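Local coordinates for protein isocitrate dehydrogenase [NAD] subunit 1 (Saccharomyces cerevisiae, PDB 3BLX) that belongs to the octameric mitochondrial enzyme that oxidatively decarboxylates isocitrate to 2-oxoglutarate with NAD+ in the citric acid cycle and also binds RNA, at residues I45-E50 with L302-Y307. Numbering follows the deposited sequence.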
loop_
_atom_site.group_PDB
_atom_site.type_symbol
_atom_site.label_atom_id
_atom_site.label_comp_id
_atom_site.label_asym_id
_atom_site.label_seq_id
_atom_site.Cartn_x
_atom_site.Cartn_y
_atom_site.Cartn_z
ATOM N N ILE E 45 -8.550 29.818 24.878
ATOM C CA ILE E 45 -8.582 29.186 23.566
ATOM C C ILE E 45 -8.781 27.684 23.748
ATOM O O ILE E 45 -8.258 27.096 24.712
ATOM C CB ILE E 45 -7.268 29.500 22.778
ATOM C CG1 ILE E 45 -7.198 30.992 22.455
ATOM C CG2 ILE E 45 -7.161 28.704 21.493
ATOM C CD1 ILE E 45 -5.959 31.424 21.699
ATOM N N PRO E 46 -9.559 27.060 22.836
ATOM C CA PRO E 46 -9.918 25.635 22.918
ATOM C C PRO E 46 -8.767 24.728 22.475
ATOM O O PRO E 46 -8.892 23.928 21.557
ATOM C CB PRO E 46 -11.096 25.501 21.935
ATOM C CG PRO E 46 -11.305 26.850 21.322
ATOM C CD PRO E 46 -10.126 27.697 21.634
ATOM N N ILE E 47 -7.639 24.857 23.143
ATOM C CA ILE E 47 -6.493 24.047 22.822
ATOM C C ILE E 47 -5.972 23.367 24.068
ATOM O O ILE E 47 -5.750 24.009 25.087
ATOM C CB ILE E 47 -5.397 24.896 22.158
ATOM C CG1 ILE E 47 -5.841 25.296 20.754
ATOM C CG2 ILE E 47 -4.089 24.135 22.106
ATOM C CD1 ILE E 47 -4.816 26.042 19.978
ATOM N N ASP E 48 -5.824 22.052 23.991
ATOM C CA ASP E 48 -5.187 21.269 25.040
ATOM C C ASP E 48 -3.776 20.870 24.602
ATOM O O ASP E 48 -3.586 20.257 23.557
ATOM C CB ASP E 48 -6.006 20.019 25.342
ATOM C CG ASP E 48 -7.359 20.321 26.018
ATOM O OD1 ASP E 48 -7.511 21.402 26.631
ATOM O OD2 ASP E 48 -8.267 19.457 25.942
ATOM N N TRP E 49 -2.778 21.230 25.390
ATOM C CA TRP E 49 -1.411 20.882 25.042
ATOM C C TRP E 49 -1.097 19.457 25.436
ATOM O O TRP E 49 -1.445 19.017 26.523
ATOM C CB TRP E 49 -0.445 21.812 25.730
ATOM C CG TRP E 49 -0.742 23.269 25.508
ATOM C CD1 TRP E 49 -1.240 24.147 26.419
ATOM C CD2 TRP E 49 -0.532 24.014 24.300
ATOM N NE1 TRP E 49 -1.365 25.385 25.855
ATOM C CE2 TRP E 49 -0.930 25.338 24.557
ATOM C CE3 TRP E 49 -0.038 23.690 23.032
ATOM C CZ2 TRP E 49 -0.849 26.336 23.605
ATOM C CZ3 TRP E 49 0.016 24.687 22.074
ATOM C CH2 TRP E 49 -0.377 25.990 22.367
ATOM N N GLU E 50 -0.459 18.722 24.536
ATOM C CA GLU E 50 0.075 17.419 24.891
ATOM C C GLU E 50 1.561 17.651 24.913
ATOM O O GLU E 50 2.238 17.537 23.901
ATOM C CB GLU E 50 -0.280 16.381 23.856
ATOM C CG GLU E 50 0.269 14.971 24.150
ATOM C CD GLU E 50 -0.233 13.875 23.166
ATOM O OE1 GLU E 50 0.476 12.868 22.977
ATOM O OE2 GLU E 50 -1.332 14.005 22.576
ATOM N N LEU E 302 -5.369 26.196 12.205
ATOM C CA LEU E 302 -6.387 25.405 12.877
ATOM C C LEU E 302 -7.794 25.910 12.586
ATOM O O LEU E 302 -8.767 25.295 13.005
ATOM C CB LEU E 302 -6.142 25.435 14.365
ATOM C CG LEU E 302 -4.974 24.575 14.781
ATOM C CD1 LEU E 302 -4.697 24.777 16.255
ATOM C CD2 LEU E 302 -5.315 23.132 14.501
ATOM N N GLY E 303 -7.892 27.042 11.885
ATOM C CA GLY E 303 -9.163 27.675 11.581
ATOM C C GLY E 303 -9.712 28.604 12.649
ATOM O O GLY E 303 -10.795 29.180 12.481
ATOM N N LEU E 304 -8.986 28.729 13.762
ATOM C CA LEU E 304 -9.334 29.699 14.777
ATOM C C LEU E 304 -9.123 31.058 14.128
ATOM O O LEU E 304 -9.882 31.440 13.245
ATOM C CB LEU E 304 -8.493 29.480 16.012
ATOM C CG LEU E 304 -8.825 28.101 16.621
ATOM C CD1 LEU E 304 -7.997 27.802 17.863
ATOM C CD2 LEU E 304 -10.328 27.937 16.936
ATOM N N ASN E 305 -8.110 31.793 14.533
ATOM C CA ASN E 305 -7.719 32.994 13.777
ATOM C C ASN E 305 -8.525 34.304 13.963
ATOM O O ASN E 305 -8.082 35.381 13.572
ATOM C CB ASN E 305 -7.418 32.664 12.291
ATOM C CG ASN E 305 -8.633 32.719 11.399
ATOM O OD1 ASN E 305 -9.521 33.541 11.604
ATOM N ND2 ASN E 305 -8.674 31.852 10.384
ATOM N N GLU E 306 -9.693 34.221 14.571
ATOM C CA GLU E 306 -10.256 35.400 15.193
ATOM C C GLU E 306 -9.308 35.629 16.358
ATOM O O GLU E 306 -8.768 36.723 16.516
ATOM C CB GLU E 306 -11.670 35.135 15.698
ATOM C CG GLU E 306 -12.602 34.461 14.665
ATOM C CD GLU E 306 -12.501 32.915 14.628
ATOM O OE1 GLU E 306 -12.079 32.288 15.640
ATOM O OE2 GLU E 306 -12.867 32.327 13.582
ATOM N N TYR E 307 -9.074 34.571 17.136
ATOM C CA TYR E 307 -8.077 34.595 18.204
ATOM C C TYR E 307 -6.686 35.033 17.696
ATOM O O TYR E 307 -5.912 35.679 18.410
ATOM C CB TYR E 307 -7.937 33.212 18.827
ATOM C CG TYR E 307 -9.114 32.721 19.635
ATOM C CD1 TYR E 307 -10.044 31.845 19.084
ATOM C CD2 TYR E 307 -9.273 33.092 20.958
ATOM C CE1 TYR E 307 -11.106 31.378 19.827
ATOM C CE2 TYR E 307 -10.328 32.624 21.709
ATOM C CZ TYR E 307 -11.243 31.770 21.141
ATOM O OH TYR E 307 -12.301 31.306 21.895
#
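In the isocitrate and isopropylmalate dehydrogenase fold, residues 45-50 comprise a turn and most of strand 47-51, which runs parallel to strand 17-25, and residues 302-307 span the turn from helix 289-302 into helix 306-320. A Schellman motif with Gly303 at positive phi ends the first helix; beyond it Leu304 and Tyr307 point their side chains toward residues 45-47. No hydrogen bond joins the two segments; the contact is wholly apolar. Its closely packed part is the buried Ile45, whose CB, CG1 and CD1 all lie against Tyr307. With CG1 anti to its carbonyl carbon (chi1 -66°), Ile45 places CB over one face of the ring and CG1 on the same side but out past the rim, 3.3 Å from Tyr307 CD2, while its CD1 lies 3.9 Å from Tyr307 CB. The other branch, CG2, is anti to the backbone N and meets Leu304 CD1 at 3.8 Å, so the forked side chain serves two partners, with Phe40 of helix 27-42 also touching it. An alanine here would probably loosen the seat of the tyrosine ring and the packing of Leu304, since both branches would be gone. Packing is looser around the partly exposed Pro46, the centre of an inverse gamma turn, whose CD approaches Tyr307 CE1 obliquely at 4.2 Å. Glu306, next to Tyr307, is exposed and poorly ordered. Farther along, Ile47 is buried, touching Phe40 and Leu299 of helix 289-302, and reaches Leu302 through one methyl: the two side chains cross obliquely, Ile47 CD1 lying 3.9 Å from Leu302 CD1.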